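Local coordinates for protein glycoside Hydrolase (Bacteroides plebeius, PDB 5T3B) that is a family 50 glycoside hydrolase from a gut bacterium, which probably cleaves glycosidic bonds in polysaccharides as its relatives do, at residues F193-E198 and D225-E230. Residues are numbered along the deposited sequence; the frame is centred on the assembly and turned at random. Where two conformers were deposited one is given.
Sequences FSFLAE and DEWCKE
Trp227 reaches across from helix 224-232 and turns an edge of its indole toward the face of Phe195, a worked example of two helices joined by aromatic packing. Phe195 opens helix 195-203, which follows strand 188-190; the connection between the segments holds no strand, and helix 300-324 borders both, its Ile318 touching Phe195 and Cys228. The pair is an offset edge-to-face stack: the planes stand at 89° and the centroids of the phenyl and the six-membered indole ring lie 5.8 Å apart. CG of Trp227 is anti to the backbone N (chi1 175°), which sends the benzo end of the indole toward the other helix. There Trp227 CZ3 comes to 3.9 Å from Phe195 CD2. Trp227 CH2 lies 3.5 Å from Phe195 O, oblique to the indole plane. One turn on, Glu198 CB sits 3.7 Å from Trp227 CZ2, whereas the carboxylate leads away. At the edge of the phenyl, near its plane, Cys228 SG is 4.2 Å from Phe195 CD2. Tyr231 stacks on the indole and packs edge-to-face with Phe195, while Phe199 meets the indole edge-to-face. Were Trp227 replaced by an alanine, Phe195 would lose the indole edge and a gap would probably open beside it and Glu198 CB. Between the segments, then, cohesion comes from shape and dispersion, probably with a small electrostatic gain where indole edge meets phenyl face.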
ATOM      1  N   PHE A 193     -11.222  -5.252   0.369  1.00  8.23           N
ATOM      2  CA  PHE A 193     -12.599  -5.387  -0.061  1.00  8.42           C
ATOM      3  C   PHE A 193     -12.750  -4.740  -1.436  1.00  7.91           C
ATOM      4  O   PHE A 193     -11.852  -4.111  -1.980  1.00  9.46           O
ATOM      5  CB  PHE A 193     -13.528  -4.715   0.952  1.00  8.72           C
ATOM      6  CG  PHE A 193     -13.543  -5.404   2.302  1.00  9.02           C
ATOM      7  CD1 PHE A 193     -12.580  -5.151   3.262  1.00  9.92           C
ATOM      8  CD2 PHE A 193     -14.510  -6.308   2.620  1.00 10.62           C
ATOM      9  CE1 PHE A 193     -12.599  -5.771   4.486  1.00 10.29           C
ATOM     10  CE2 PHE A 193     -14.546  -6.905   3.847  1.00 11.33           C
ATOM     11  CZ  PHE A 193     -13.571  -6.673   4.765  1.00 11.04           C
ATOM     12  N   SER A 194     -13.948  -4.921  -1.997  0.50  8.14           N
ATOM     13  CA  SER A 194     -14.347  -4.392  -3.305  0.50  8.21           C
ATOM     14  C   SER A 194     -15.696  -3.672  -3.157  0.50  8.56           C
ATOM     15  O   SER A 194     -16.737  -4.176  -3.594  0.50  9.41           O
ATOM     16  CB  SER A 194     -14.436  -5.510  -4.325  0.50  8.76           C
ATOM     17  OG  SER A 194     -13.197  -6.152  -4.495  0.50  9.39           O
ATOM     18  N   PHE A 195     -15.685  -2.504  -2.503  1.00  8.66           N
ATOM     19  CA  PHE A 195     -16.945  -1.872  -2.132  1.00  9.13           C
ATOM     20  C   PHE A 195     -17.806  -1.510  -3.363  1.00  9.85           C
ATOM     21  O   PHE A 195     -19.025  -1.715  -3.338  1.00 10.36           O
ATOM     22  CB  PHE A 195     -16.726  -0.622  -1.296  1.00  9.01           C
ATOM     23  CG  PHE A 195     -16.582  -0.844   0.180  1.00  8.83           C
ATOM     24  CD1 PHE A 195     -15.770  -1.820   0.714  1.00  9.04           C
ATOM     25  CD2 PHE A 195     -17.247  -0.021   1.084  1.00  9.58           C
ATOM     26  CE1 PHE A 195     -15.602  -1.986   2.072  1.00  9.78           C
ATOM     27  CE2 PHE A 195     -17.126  -0.210   2.427  1.00 10.43           C
ATOM     28  CZ  PHE A 195     -16.246  -1.141   2.950  1.00 10.08           C
ATOM     29  N   LEU A 196     -17.200  -0.937  -4.394  1.00  9.20           N
ATOM     30  CA  LEU A 196     -18.026  -0.476  -5.503  1.00  9.30           C
ATOM     31  C   LEU A 196     -18.744  -1.651  -6.202  1.00  9.97           C
ATOM     32  O   LEU A 196     -19.945  -1.581  -6.506  1.00 10.69           O
ATOM     33  CB  LEU A 196     -17.189   0.334  -6.482  1.00 10.11           C
ATOM     34  CG  LEU A 196     -16.738   1.684  -5.917  1.00  9.46           C
ATOM     35  CD1 LEU A 196     -15.573   2.243  -6.687  1.00 11.17           C
ATOM     36  CD2 LEU A 196     -17.873   2.680  -5.895  1.00 10.97           C
ATOM     37  N   ALA A 197     -17.997  -2.736  -6.423  1.00 10.93           N
ATOM     38  CA  ALA A 197     -18.574  -3.951  -7.001  1.00 10.48           C
ATOM     39  C   ALA A 197     -19.639  -4.527  -6.130  1.00 10.43           C
ATOM     40  O   ALA A 197     -20.678  -5.013  -6.633  1.00 12.94           O
ATOM     41  CB  ALA A 197     -17.503  -4.970  -7.327  1.00 11.35           C
ATOM     42  N   GLU A 198     -19.407  -4.570  -4.797  1.00 11.42           N
ATOM     43  CA  GLU A 198     -20.403  -5.140  -3.919  1.00 11.71           C
ATOM     44  C   GLU A 198     -21.692  -4.288  -3.911  1.00 10.93           C
ATOM     45  O   GLU A 198     -22.805  -4.836  -3.789  1.00 13.10           O
ATOM     46  CB  GLU A 198     -19.837  -5.364  -2.533  1.00 13.39           C
ATOM     47  CG  GLU A 198     -18.845  -6.511  -2.533  1.00 19.85           C
ATOM     48  CD  GLU A 198     -19.446  -7.896  -2.783  1.00 24.76           C
ATOM     49  OE1 GLU A 198     -20.603  -8.058  -2.689  1.00 33.21           O
ATOM     50  OE2 GLU A 198     -18.707  -8.849  -3.049  1.00 36.21           O
ATOM     51  N   ASP A 225     -24.488   5.915   0.393  1.00 11.59           N
ATOM     52  CA  ASP A 225     -24.051   6.163   1.765  1.00 11.65           C
ATOM     53  C   ASP A 225     -24.655   5.133   2.739  1.00 11.53           C
ATOM     54  O   ASP A 225     -23.962   4.626   3.629  1.00 12.43           O
ATOM     55  CB  ASP A 225     -24.464   7.550   2.252  1.00 12.85           C
ATOM     56  CG  ASP A 225     -23.695   8.703   1.691  1.00 16.29           C
ATOM     57  OD1 ASP A 225     -22.794   8.557   0.937  1.00 17.49           O
ATOM     58  OD2 ASP A 225     -24.135   9.893   1.924  1.00 20.84           O
ATOM     59  N   GLU A 226     -25.943   4.857   2.572  1.00 12.01           N
ATOM     60  CA  GLU A 226     -26.586   3.911   3.418  1.00 12.77           C
ATOM     61  C   GLU A 226     -26.072   2.473   3.272  1.00 11.41           C
ATOM     62  O   GLU A 226     -25.946   1.716   4.240  1.00 12.56           O
ATOM     63  CB  GLU A 226     -28.109   3.919   3.240  1.00 15.19           C
ATOM     64  CG  GLU A 226     -28.880   2.997   4.160  1.00 20.75           C
ATOM     65  CD  GLU A 226     -28.572   3.107   5.673  1.00 26.19           C
ATOM     66  OE1 GLU A 226     -28.324   4.240   6.204  1.00 30.27           O
ATOM     67  OE2 GLU A 226     -28.542   1.995   6.313  1.00 39.75           O
ATOM     68  N   TRP A 227     -25.802   2.105   2.024  1.00 11.87           N
ATOM     69  CA  TRP A 227     -25.298   0.794   1.741  1.00 11.52           C
ATOM     70  C   TRP A 227     -23.917   0.601   2.446  1.00 11.75           C
ATOM     71  O   TRP A 227     -23.657  -0.440   3.051  1.00 11.63           O
ATOM     72  CB  TRP A 227     -25.170   0.521   0.229  1.00 11.62           C
ATOM     73  CG  TRP A 227     -24.531  -0.803  -0.032  1.00 12.16           C
ATOM     74  CD1 TRP A 227     -25.145  -2.000  -0.084  1.00 13.64           C
ATOM     75  CD2 TRP A 227     -23.158  -1.071  -0.146  1.00 12.23           C
ATOM     76  NE1 TRP A 227     -24.244  -3.001  -0.262  1.00 15.87           N
ATOM     77  CE2 TRP A 227     -23.009  -2.447  -0.271  1.00 13.64           C
ATOM     78  CE3 TRP A 227     -22.024  -0.280  -0.164  1.00 12.80           C
ATOM     79  CZ2 TRP A 227     -21.733  -3.061  -0.366  1.00 14.46           C
ATOM     80  CZ3 TRP A 227     -20.762  -0.895  -0.268  1.00 14.19           C
ATOM     81  CH2 TRP A 227     -20.643  -2.257  -0.336  1.00 14.72           C
ATOM     82  N   CYS A 228     -23.074   1.637   2.398  1.00 10.72           N
ATOM     83  CA  CYS A 228     -21.801   1.500   3.085  1.00 10.51           C
ATOM     84  C   CYS A 228     -21.993   1.198   4.577  1.00 11.06           C
ATOM     85  O   CYS A 228     -21.272   0.391   5.186  1.00 11.60           O
ATOM     86  CB  CYS A 228     -20.932   2.771   2.852  1.00 10.32           C
ATOM     87  SG  CYS A 228     -20.236   2.952   1.238  1.00 11.39           S
ATOM     88  N   LYS A 229     -22.923   1.941   5.206  1.00 10.86           N
ATOM     89  CA  LYS A 229     -23.212   1.694   6.639  1.00 11.37           C
ATOM     90  C   LYS A 229     -23.603   0.222   6.884  1.00 12.16           C
ATOM     91  O   LYS A 229     -23.156  -0.422   7.827  1.00 13.44           O
ATOM     92  CB  LYS A 229     -24.257   2.680   7.142  1.00 12.28           C
ATOM     93  CG  LYS A 229     -23.707   4.091   7.307  1.00 13.45           C
ATOM     94  CD  LYS A 229     -24.717   5.137   7.634  1.00 15.88           C
ATOM     95  CE  LYS A 229     -24.067   6.484   7.835  1.00 19.26           C
ATOM     96  NZ  LYS A 229     -25.091   7.458   8.243  1.00 25.35           N
ATOM     97  N   GLU A 230     -24.506  -0.287   6.071  1.00 11.58           N
ATOM     98  CA  GLU A 230     -24.972  -1.653   6.184  1.00 13.31           C
ATOM     99  C   GLU A 230     -23.840  -2.636   5.981  1.00 11.94           C
ATOM    100  O   GLU A 230     -23.715  -3.595   6.721  1.00 13.32           O
ATOM    101  CB  GLU A 230     -26.135  -1.901   5.235  1.00 14.83           C
ATOM    102  CG  GLU A 230     -27.367  -1.105   5.622  1.00 19.89           C
ATOM    103  CD  GLU A 230     -28.515  -1.226   4.646  1.00 28.40           C
ATOM    104  OE1 GLU A 230     -28.450  -2.098   3.725  1.00 35.21           O
ATOM    105  OE2 GLU A 230     -29.506  -0.431   4.785  1.00 30.98           O
TER